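Local coordinates for DUF7790 domain-containing protein (Leptospira interrogans serogroup Icterohaemorrhagiae serovar copenhageni, PDB 6ULO) that is of unknown function but carries a DUF7790 domain of the Rossmann-fold clan and is predicted to be membrane-bound through a transmembrane helix, at residues D85-M90 with R183-E188. Sequence-based numbering, arbitrary orientation.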
ATOM      1  N   ASP A  85       2.930  -8.525  -9.262  1.00 11.88           N
ATOM      2  CA  ASP A  85       3.907  -8.377 -10.339  1.00 11.93           C
ATOM      3  C   ASP A  85       4.549  -6.992 -10.354  1.00 11.69           C
ATOM      4  O   ASP A  85       5.704  -6.851 -10.756  1.00 12.79           O
ATOM      5  CB  ASP A  85       3.230  -8.567 -11.693  1.00 12.99           C
ATOM      6  CG  ASP A  85       2.607  -9.915 -11.865  1.00 16.45           C
ATOM      7  OD1 ASP A  85       3.233 -10.904 -11.455  1.00 18.36           O
ATOM      8  OD2 ASP A  85       1.509  -9.977 -12.489  1.00 17.59           O
ATOM      9  N   PHE A  86       3.801  -5.961  -9.965  1.00 11.80           N
ATOM     10  CA  PHE A  86       4.250  -4.575  -9.936  1.00 11.26           C
ATOM     11  C   PHE A  86       3.501  -3.912  -8.798  1.00 11.14           C
ATOM     12  O   PHE A  86       2.403  -4.351  -8.445  1.00 11.28           O
ATOM     13  CB  PHE A  86       3.915  -3.829 -11.242  1.00 12.24           C
ATOM     14  CG  PHE A  86       4.454  -4.491 -12.488  1.00 12.66           C
ATOM     15  CD1 PHE A  86       5.751  -4.224 -12.916  1.00 13.28           C
ATOM     16  CD2 PHE A  86       3.698  -5.400 -13.207  1.00 13.81           C
ATOM     17  CE1 PHE A  86       6.288  -4.838 -14.034  1.00 14.22           C
ATOM     18  CE2 PHE A  86       4.225  -6.019 -14.348  1.00 14.40           C
ATOM     19  CZ  PHE A  86       5.534  -5.741 -14.745  1.00 14.51           C
ATOM     20  N   ILE A  87       4.111  -2.889  -8.209  1.00 10.72           N
ATOM     21  CA  ILE A  87       3.542  -2.202  -7.051  1.00 10.10           C
ATOM     22  C   ILE A  87       3.512  -0.701  -7.312  1.00 10.23           C
ATOM     23  O   ILE A  87       4.578  -0.071  -7.393  1.00 11.29           O
ATOM     24  CB  ILE A  87       4.343  -2.479  -5.771  1.00 10.68           C
ATOM     25  CG1 ILE A  87       4.465  -3.970  -5.492  1.00 11.03           C
ATOM     26  CG2 ILE A  87       3.723  -1.720  -4.592  1.00 12.08           C
ATOM     27  CD1 ILE A  87       5.377  -4.304  -4.325  1.00 11.44           C
ATOM     28  N   TYR A  88       2.307  -0.122  -7.405  1.00 10.08           N
ATOM     29  CA  TYR A  88       2.150   1.329  -7.348  1.00  9.86           C
ATOM     30  C   TYR A  88       1.877   1.763  -5.902  1.00  9.48           C
ATOM     31  O   TYR A  88       0.930   1.287  -5.271  1.00 10.80           O
ATOM     32  CB  TYR A  88       0.974   1.777  -8.214  1.00 10.44           C
ATOM     33  CG  TYR A  88       1.316   2.001  -9.670  1.00 10.86           C
ATOM     34  CD1 TYR A  88       2.302   2.907 -10.054  1.00 11.55           C
ATOM     35  CD2 TYR A  88       0.539   1.414 -10.675  1.00 11.70           C
ATOM     36  CE1 TYR A  88       2.558   3.178 -11.424  1.00 11.03           C
ATOM     37  CE2 TYR A  88       0.763   1.698 -12.032  1.00 11.42           C
ATOM     38  CZ  TYR A  88       1.766   2.580 -12.375  1.00 12.04           C
ATOM     39  OH  TYR A  88       1.955   2.841 -13.693  1.00 13.25           O
ATOM     40  N   LEU A  89       2.688   2.663  -5.393  1.00  9.56           N
ATOM     41  CA  LEU A  89       2.480   3.269  -4.078  1.00  9.83           C
ATOM     42  C   LEU A  89       2.012   4.679  -4.368  1.00  9.55           C
ATOM     43  O   LEU A  89       2.820   5.568  -4.641  1.00 10.43           O
ATOM     44  CB  LEU A  89       3.763   3.236  -3.251  1.00  9.90           C
ATOM     45  CG  LEU A  89       4.322   1.825  -3.035  1.00 10.18           C
ATOM     46  CD1 LEU A  89       5.634   1.921  -2.314  1.00 11.80           C
ATOM     47  CD2 LEU A  89       3.357   0.994  -2.211  1.00 11.24           C
ATOM     48  N   MET A  90       0.702   4.879  -4.351  1.00  9.87           N
ATOM     49  CA  MET A  90       0.108   6.161  -4.718  1.00 10.51           C
ATOM     50  C   MET A  90      -0.352   6.858  -3.448  1.00 10.05           C
ATOM     51  O   MET A  90      -1.223   6.333  -2.745  1.00 10.91           O
ATOM     52  CB  MET A  90      -1.099   5.980  -5.649  1.00 11.03           C
ATOM     53  CG  MET A  90      -1.672   7.324  -6.062  1.00 11.11           C
ATOM     54  SD  MET A  90      -3.267   7.215  -6.970  1.00 12.24           S
ATOM     55  CE  MET A  90      -4.378   7.007  -5.594  1.00 14.46           C
ATOM     56  N   ARG A 183      12.753  -7.125  -2.636  1.00 11.25           N
ATOM     57  CA  ARG A 183      13.986  -6.525  -3.139  1.00 10.97           C
ATOM     58  C   ARG A 183      14.124  -6.721  -4.641  1.00 11.16           C
ATOM     59  O   ARG A 183      14.605  -5.822  -5.348  1.00 11.47           O
ATOM     60  CB  ARG A 183      15.184  -7.131  -2.415  1.00 11.98           C
ATOM     61  CG  ARG A 183      16.507  -6.554  -2.954  1.00 12.48           C
ATOM     62  CD  ARG A 183      17.690  -6.854  -2.076  1.00 12.46           C
ATOM     63  NE  ARG A 183      18.880  -6.111  -2.504  1.00 12.00           N
ATOM     64  CZ  ARG A 183      19.949  -6.674  -3.047  1.00 12.65           C
ATOM     65  NH1 ARG A 183      19.983  -8.000  -3.210  1.00 14.25           N
ATOM     66  NH2 ARG A 183      20.982  -5.915  -3.390  1.00 14.40           N
ATOM     67  N   LYS A 184      13.718  -7.885  -5.144  1.00 11.66           N
ATOM     68  CA  LYS A 184      13.781  -8.133  -6.578  1.00 11.19           C
ATOM     69  C   LYS A 184      12.929  -7.123  -7.342  1.00 10.82           C
ATOM     70  O   LYS A 184      13.395  -6.503  -8.313  1.00 11.79           O
ATOM     71  CB  LYS A 184      13.329  -9.556  -6.878  1.00 12.58           C
ATOM     72  CG  LYS A 184      13.397  -9.878  -8.370  1.00 15.46           C
ATOM     73  CD  LYS A 184      12.856 -11.244  -8.668  1.00 17.94           C
ATOM     74  CE  LYS A 184      12.993 -11.635 -10.113  1.00 24.03           C
ATOM     75  NZ  LYS A 184      12.023 -12.705 -10.436  1.00 28.72           N
ATOM     76  N   LEU A 185      11.694  -6.890  -6.888  1.00 11.03           N
ATOM     77  CA  LEU A 185      10.867  -5.848  -7.502  1.00 11.19           C
ATOM     78  C   LEU A 185      11.547  -4.488  -7.428  1.00 10.53           C
ATOM     79  O   LEU A 185      11.503  -3.714  -8.394  1.00 11.34           O
ATOM     80  CB  LEU A 185       9.495  -5.786  -6.837  1.00 11.84           C
ATOM     81  CG  LEU A 185       8.632  -7.042  -6.939  1.00 13.26           C
ATOM     82  CD1 LEU A 185       7.263  -6.781  -6.249  1.00 13.44           C
ATOM     83  CD2 LEU A 185       8.430  -7.469  -8.409  1.00 14.07           C
ATOM     84  N   ALA A 186      12.160  -4.161  -6.280  1.00 10.59           N
ATOM     85  CA  ALA A 186      12.804  -2.859  -6.136  1.00 11.14           C
ATOM     86  C   ALA A 186      13.914  -2.699  -7.157  1.00 10.72           C
ATOM     87  O   ALA A 186      14.011  -1.664  -7.820  1.00 10.88           O
ATOM     88  CB  ALA A 186      13.324  -2.661  -4.720  1.00 11.68           C
ATOM     89  N   ILE A 187      14.777  -3.716  -7.270  1.00 11.19           N
ATOM     90  CA  ILE A 187      15.891  -3.682  -8.209  1.00 11.53           C
ATOM     91  C   ILE A 187      15.389  -3.506  -9.640  1.00 11.82           C
ATOM     92  O   ILE A 187      16.023  -2.818 -10.451  1.00 12.74           O
ATOM     93  CB  ILE A 187      16.739  -4.961  -8.040  1.00 12.41           C
ATOM     94  CG1 ILE A 187      17.525  -4.866  -6.754  1.00 12.80           C
ATOM     95  CG2 ILE A 187      17.700  -5.143  -9.236  1.00 13.67           C
ATOM     96  CD1 ILE A 187      18.230  -6.172  -6.372  1.00 13.65           C
ATOM     97  N   GLU A 188      14.276  -4.134  -9.979  1.00 11.20           N
ATOM     98  CA  GLU A 188      13.734  -4.129 -11.327  1.00 11.43           C
ATOM     99  C   GLU A 188      12.944  -2.880 -11.658  1.00 11.30           C
ATOM    100  O   GLU A 188      12.447  -2.776 -12.780  1.00 12.84           O
ATOM    101  CB  GLU A 188      12.884  -5.398 -11.524  1.00 12.13           C
ATOM    102  CG  GLU A 188      13.773  -6.624 -11.560  1.00 12.48           C
ATOM    103  CD  GLU A 188      13.050  -7.954 -11.591  1.00 13.79           C
ATOM    104  OE1 GLU A 188      11.840  -8.025 -11.295  1.00 14.28           O
ATOM    105  OE2 GLU A 188      13.741  -8.968 -11.866  1.00 15.07           O
TER
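Leu185, near the C-terminal end of helix 176-187, reaches Ile87 on strand 86-91 in a helix-on-sheet packing contact of a Rossmann-like alpha/beta fold. The strand is the second of the mixed sheet, between edge strand 191-195 and strand 66-69, both parallel to it. The helix leads through a short loop into that edge strand, and its last turn lies beside the start of strand 86-91.

The apolar part of the contact is one pair of branched side chains. CD1 of Ile87 meets CD1 of Leu185 at 3.7 Å, and CG1 of Ile87 lies 4.0 Å from the same methyl. The two side chains cross at about a right angle, and the CD1 methyl of Leu185 lies against the outer end of Ile87, its CG1-CD1 portion. In Ile87, CG1 is anti to the carbonyl carbon (chi1 -56°) and the chain then extends to CD1 (chi2 174°), which carries this methyl out to the leucine. Beta-branched isoleucine suits an extended strand, whereas leucine, branched one carbon later, suits a helix and sends one methyl to the strand residue Ile87 and the other to the turn before it. Leu76 and Ala79 of helix 74-82 also touch Ile87, and Lys190 touches Leu185.

No hydrogen bond joins the two segments. Polar groups are instead engaged by neighbours: the backbone of Ile87 bonds to Lys190 and Leu192, and Glu188 OE1 forms a salt bridge with Lys190 NZ. The second leucine methyl has a polar neighbour, with Leu185 CD2 resting 3.6 Å from the backbone O of Asp85.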